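Local coordinates for ribose ABC transporter, substrate binding protein (Conexibacter woesei, PDB 4KQ9), which probably binds ribose or a related sugar outside the cell membrane and delivers it to an ABC transporter for uptake, at residues 220-225 and 239-244; 197-202 and 225-230. The protein carries 1 engineered substitution. One frame throughout, in Å; residues are numbered along the deposited sequence.

Contact 1 (220-225 and 239-244). Engineered in segment 220-225: Met220 (natural residue Val).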
# COMPACT_ATOMS: atom_id res chain seq x y z
N MSE A 220 21.20 -1.26 -7.61
CA MSE A 220 19.77 -1.49 -7.90
C MSE A 220 18.90 -0.91 -6.79
O MSE A 220 19.01 -1.30 -5.64
CB MSE A 220 19.44 -2.99 -7.98
CG MSE A 220 20.03 -3.61 -9.24
SE MSE A 220 19.27 -5.46 -9.25
CE MSE A 220 20.28 -6.07 -7.79
N VAL A 221 18.02 -0.00 -7.14
CA VAL A 221 17.12 0.63 -6.16
C VAL A 221 15.68 0.15 -6.38
O VAL A 221 15.22 0.19 -7.53
CB VAL A 221 17.15 2.14 -6.40
CG1 VAL A 221 16.06 2.84 -5.66
CG2 VAL A 221 18.57 2.68 -6.09
N VAL A 222 15.00 -0.30 -5.32
CA VAL A 222 13.65 -0.82 -5.36
C VAL A 222 12.79 -0.13 -4.28
O VAL A 222 13.25 0.15 -3.14
CB VAL A 222 13.59 -2.37 -5.22
CG1 VAL A 222 14.59 -3.13 -6.16
CG2 VAL A 222 13.88 -2.76 -3.80
N GLY A 223 11.56 0.15 -4.65
CA GLY A 223 10.59 0.90 -3.79
C GLY A 223 9.18 0.35 -3.96
O GLY A 223 9.02 -0.68 -4.60
N THR A 224 8.18 0.99 -3.41
CA THR A 224 6.80 0.63 -3.50
C THR A 224 5.98 1.93 -3.64
O THR A 224 6.26 2.89 -3.01
CB THR A 224 6.34 -0.12 -2.23
OG1 THR A 224 7.05 -1.33 -2.10
CG2 THR A 224 4.90 -0.41 -2.28
N ASP A 225 4.98 1.84 -4.48
CA ASP A 225 3.87 2.75 -4.68
C ASP A 225 3.60 2.98 -6.17
O ASP A 225 2.53 3.31 -6.54
CB ASP A 225 4.05 4.13 -4.03
CG ASP A 225 3.89 4.09 -2.51
OD1 ASP A 225 3.41 3.10 -1.98
OD2 ASP A 225 4.37 5.03 -1.88
N MSE A 239 15.95 3.84 -11.19
CA MSE A 239 15.35 2.88 -10.23
C MSE A 239 15.15 1.59 -10.95
O MSE A 239 14.88 1.61 -12.17
CB MSE A 239 14.00 3.36 -9.77
CG MSE A 239 14.15 4.40 -8.68
SE MSE A 239 12.39 4.84 -7.87
CE MSE A 239 11.60 3.15 -7.88
N ALA A 240 15.27 0.45 -10.27
CA ALA A 240 15.11 -0.87 -10.93
C ALA A 240 13.68 -1.40 -10.89
O ALA A 240 13.27 -2.06 -11.84
CB ALA A 240 16.04 -1.91 -10.32
N LEU A 241 12.99 -1.22 -9.77
CA LEU A 241 11.66 -1.83 -9.57
C LEU A 241 10.82 -0.97 -8.66
O LEU A 241 11.33 -0.44 -7.63
CB LEU A 241 11.81 -3.19 -8.90
CG LEU A 241 10.59 -4.06 -8.54
CD1 LEU A 241 10.18 -4.76 -9.79
CD2 LEU A 241 10.89 -5.18 -7.52
N THR A 242 9.57 -0.84 -8.98
CA THR A 242 8.60 -0.39 -7.99
C THR A 242 7.39 -1.31 -8.01
O THR A 242 7.18 -2.08 -8.99
CB THR A 242 8.21 1.07 -8.27
OG1 THR A 242 7.39 1.57 -7.21
CG2 THR A 242 7.47 1.23 -9.58
N VAL A 243 6.55 -1.23 -6.99
CA VAL A 243 5.40 -2.11 -6.89
C VAL A 243 4.14 -1.24 -6.73
O VAL A 243 4.10 -0.38 -5.83
CB VAL A 243 5.54 -3.10 -5.75
CG1 VAL A 243 4.34 -4.12 -5.70
CG2 VAL A 243 6.82 -3.89 -5.92
N SER A 244 3.13 -1.47 -7.57
CA SER A 244 1.78 -0.84 -7.37
C SER A 244 0.90 -1.68 -6.45
O SER A 244 0.88 -2.91 -6.56
CB SER A 244 1.09 -0.69 -8.68
OG SER A 244 -0.24 -0.31 -8.45
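Val221 and Met239 cross obliquely, methyl CG1 of the valine resting 3.9 Å from CG of the selenomethionine. The two bumps share one face of the paired backbones, and beyond them Met239 bends over the opposite backbone, chi3 of 37° bringing CE to 4.4 Å from Gly223 N. Gly223 presents only backbone there, leaving a shallow hollow that the methyl occupies. On the other face Val222 meets Leu241. With chi1 at -49°, CG1 of Val222 is anti to its own carbonyl carbon. This methyl, Val222 CG1, packs at 3.9 Å against Leu241 CB rather than against the branched end of the leucine. Tyr122 of helix 112-126 packs against Ala240 and Leu241, whereas Val221 and Met239 are backed by helices 199-211 and 228-236 respectively.

The two strands run in roughly the same direction and are joined through helix 228-236, a beta-alpha-beta crossover of the kind from which the domains of periplasmic binding proteins are built. Their backbones meet in a single bridge, Val222 with Leu241. Gly223 N donates to Leu241 O at 3.0 Å, and farther on Asp225 N donates to Val243 O at 2.7 Å. At the opposite end Val221 O takes two donors from consecutive residues, a good bond from Ala240 N at 2.8 Å and a weak one from Leu241 N. Ala240 turns its CB toward the facing strand, where it lies 3.6 Å from that same carbonyl oxygen, Val221 O; the engineered Met220 adds its CB beside this methyl while the rest of its side chain goes on to Leu127 and Arg126. Thr224 lays CG2 against Val243 O at 3.6 Å, its hydroxyl being bonded to Lys119.

Contact 2 (197-202 and 225-230)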
# COMPACT_ATOMS: atom_id res chain seq x y z
N SER A 197 11.40 1.11 1.80
CA SER A 197 10.03 0.75 2.12
C SER A 197 9.07 1.33 1.11
O SER A 197 8.04 0.70 0.78
CB SER A 197 9.64 1.33 3.51
OG SER A 197 10.38 0.68 4.52
N GLY A 198 9.37 2.54 0.65
CA GLY A 198 8.49 3.25 -0.30
C GLY A 198 9.20 4.09 -1.29
O GLY A 198 10.43 4.41 -1.12
N ASP A 199 8.49 4.42 -2.38
CA ASP A 199 9.07 5.22 -3.50
C ASP A 199 9.65 6.55 -3.15
O ASP A 199 10.66 6.89 -3.68
CB ASP A 199 8.04 5.51 -4.65
CG ASP A 199 7.67 4.27 -5.47
OD1 ASP A 199 8.51 3.32 -5.55
OD2 ASP A 199 6.57 4.26 -6.12
N ASP A 200 9.02 7.31 -2.26
CA ASP A 200 9.55 8.63 -2.03
C ASP A 200 10.95 8.53 -1.36
O ASP A 200 11.83 9.32 -1.60
CB ASP A 200 8.60 9.41 -1.17
CG ASP A 200 7.42 9.99 -1.97
OD1 ASP A 200 7.55 10.16 -3.22
OD2 ASP A 200 6.40 10.22 -1.29
N GLY A 201 11.11 7.50 -0.57
CA GLY A 201 12.40 7.17 0.09
C GLY A 201 13.42 6.96 -1.00
O GLY A 201 14.49 7.54 -1.02
N ALA A 202 13.05 6.13 -1.95
CA ALA A 202 13.94 5.78 -3.05
C ALA A 202 14.29 6.95 -3.95
O ALA A 202 15.37 7.03 -4.46
CB ALA A 202 13.25 4.67 -3.86
N ASP A 225 4.98 1.84 -4.48
CA ASP A 225 3.87 2.75 -4.68
C ASP A 225 3.60 2.98 -6.17
O ASP A 225 2.53 3.31 -6.54
CB ASP A 225 4.05 4.13 -4.03
CG ASP A 225 3.89 4.09 -2.51
OD1 ASP A 225 3.41 3.10 -1.98
OD2 ASP A 225 4.37 5.03 -1.88
N ALA A 226 4.62 2.82 -6.97
CA ALA A 226 4.50 3.12 -8.38
C ALA A 226 3.93 4.53 -8.54
O ALA A 226 3.03 4.73 -9.30
CB ALA A 226 3.62 2.11 -9.08
N ASN A 227 4.46 5.48 -7.81
CA ASN A 227 4.09 6.87 -8.05
C ASN A 227 4.67 7.42 -9.33
O ASN A 227 5.50 6.83 -9.96
CB ASN A 227 4.36 7.75 -6.86
CG ASN A 227 5.83 8.00 -6.62
OD1 ASN A 227 6.62 8.02 -7.49
ND2 ASN A 227 6.15 8.23 -5.41
N GLU A 228 4.22 8.58 -9.69
CA GLU A 228 4.64 9.13 -10.97
C GLU A 228 6.17 9.34 -11.07
O GLU A 228 6.78 9.09 -12.09
CB GLU A 228 3.88 10.44 -11.21
CG GLU A 228 4.28 11.14 -12.49
CD GLU A 228 3.54 12.47 -12.71
OE1 GLU A 228 2.29 12.44 -12.83
OE2 GLU A 228 4.21 13.55 -12.78
N GLY A 229 6.82 9.80 -10.02
CA GLY A 229 8.30 9.97 -10.13
C GLY A 229 9.04 8.65 -10.21
O GLY A 229 10.07 8.52 -10.86
N ALA A 230 8.48 7.64 -9.54
CA ALA A 230 9.00 6.29 -9.59
C ALA A 230 8.84 5.65 -10.96
O ALA A 230 9.71 5.02 -11.43
CB ALA A 230 8.34 5.42 -8.55
O HOH W 1 6.64 6.42 -1.06
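Asp199 and Asn227 make a polar contact between the first turn of helix 199-211 and the loop that leads into helix 228-236. Asp199 points its CB at the other segment, and OD2 accepts from Asn227 N at 3.0 Å with an angle of 159° at the hydrogen, while OD1 is taken by the hydroxyl of Thr242. The carboxylate is thus held through both oxygens, which fixes its rotation. The methyl of Ala230 presses closely on this group, its CB 3.4 Å from Asp199 CG. Replacing Asp199 by an alanine would probably leave Asn227 N and the Thr242 hydroxyl without their acceptor and open a gap beside the Ala230 methyl.

Asn227 plays a second part, as N-cap of helix 228-236. Its CG stands between the backbone N and the carbonyl carbon, chi1 71°, and OD1 accepts from Ala230 N at 2.8 Å, nearly in line with the side-chain C=O. The amide nitrogen ND2 of Asn227 comes to 3.4 Å from CB of Asp199. A water bridges the segments, accepting from Asp200 N and donating to Asp225 OD2, each at 2.8 Å. Asp199 OD2 and Asp225 OD2 approach to 4.8 Å, a pair of like charges that would probably repel if both are ionised, an effect the Asn227 N-H may ease at Asp199. A glycerol, probably from the crystallisation liquor, lies near Asp225, consistent with a place at the ligand cleft, which in periplasmic sugar-binding proteins is lined by loops following the strands.

Following the chain from the N terminus, 197-202 comes first, leading into helix 199-211. Strand 220-222 then opens contact 1, and after Asp225, which belongs to both contacts, 225-230 returns to 197-202 and closes the loop of contact 2. Helix 228-236 follows before 239-244 closes contact 1, so the two loops cross rather than nest. Asp199 ties them directly: its backbone N lies 2.8 Å from Thr224 O, a probable hydrogen bond, while its side chain reaches the other strand of contact 1 at Thr242. Together the contacts join two successive strands, the helix linking them and the start of the preceding helix within one domain.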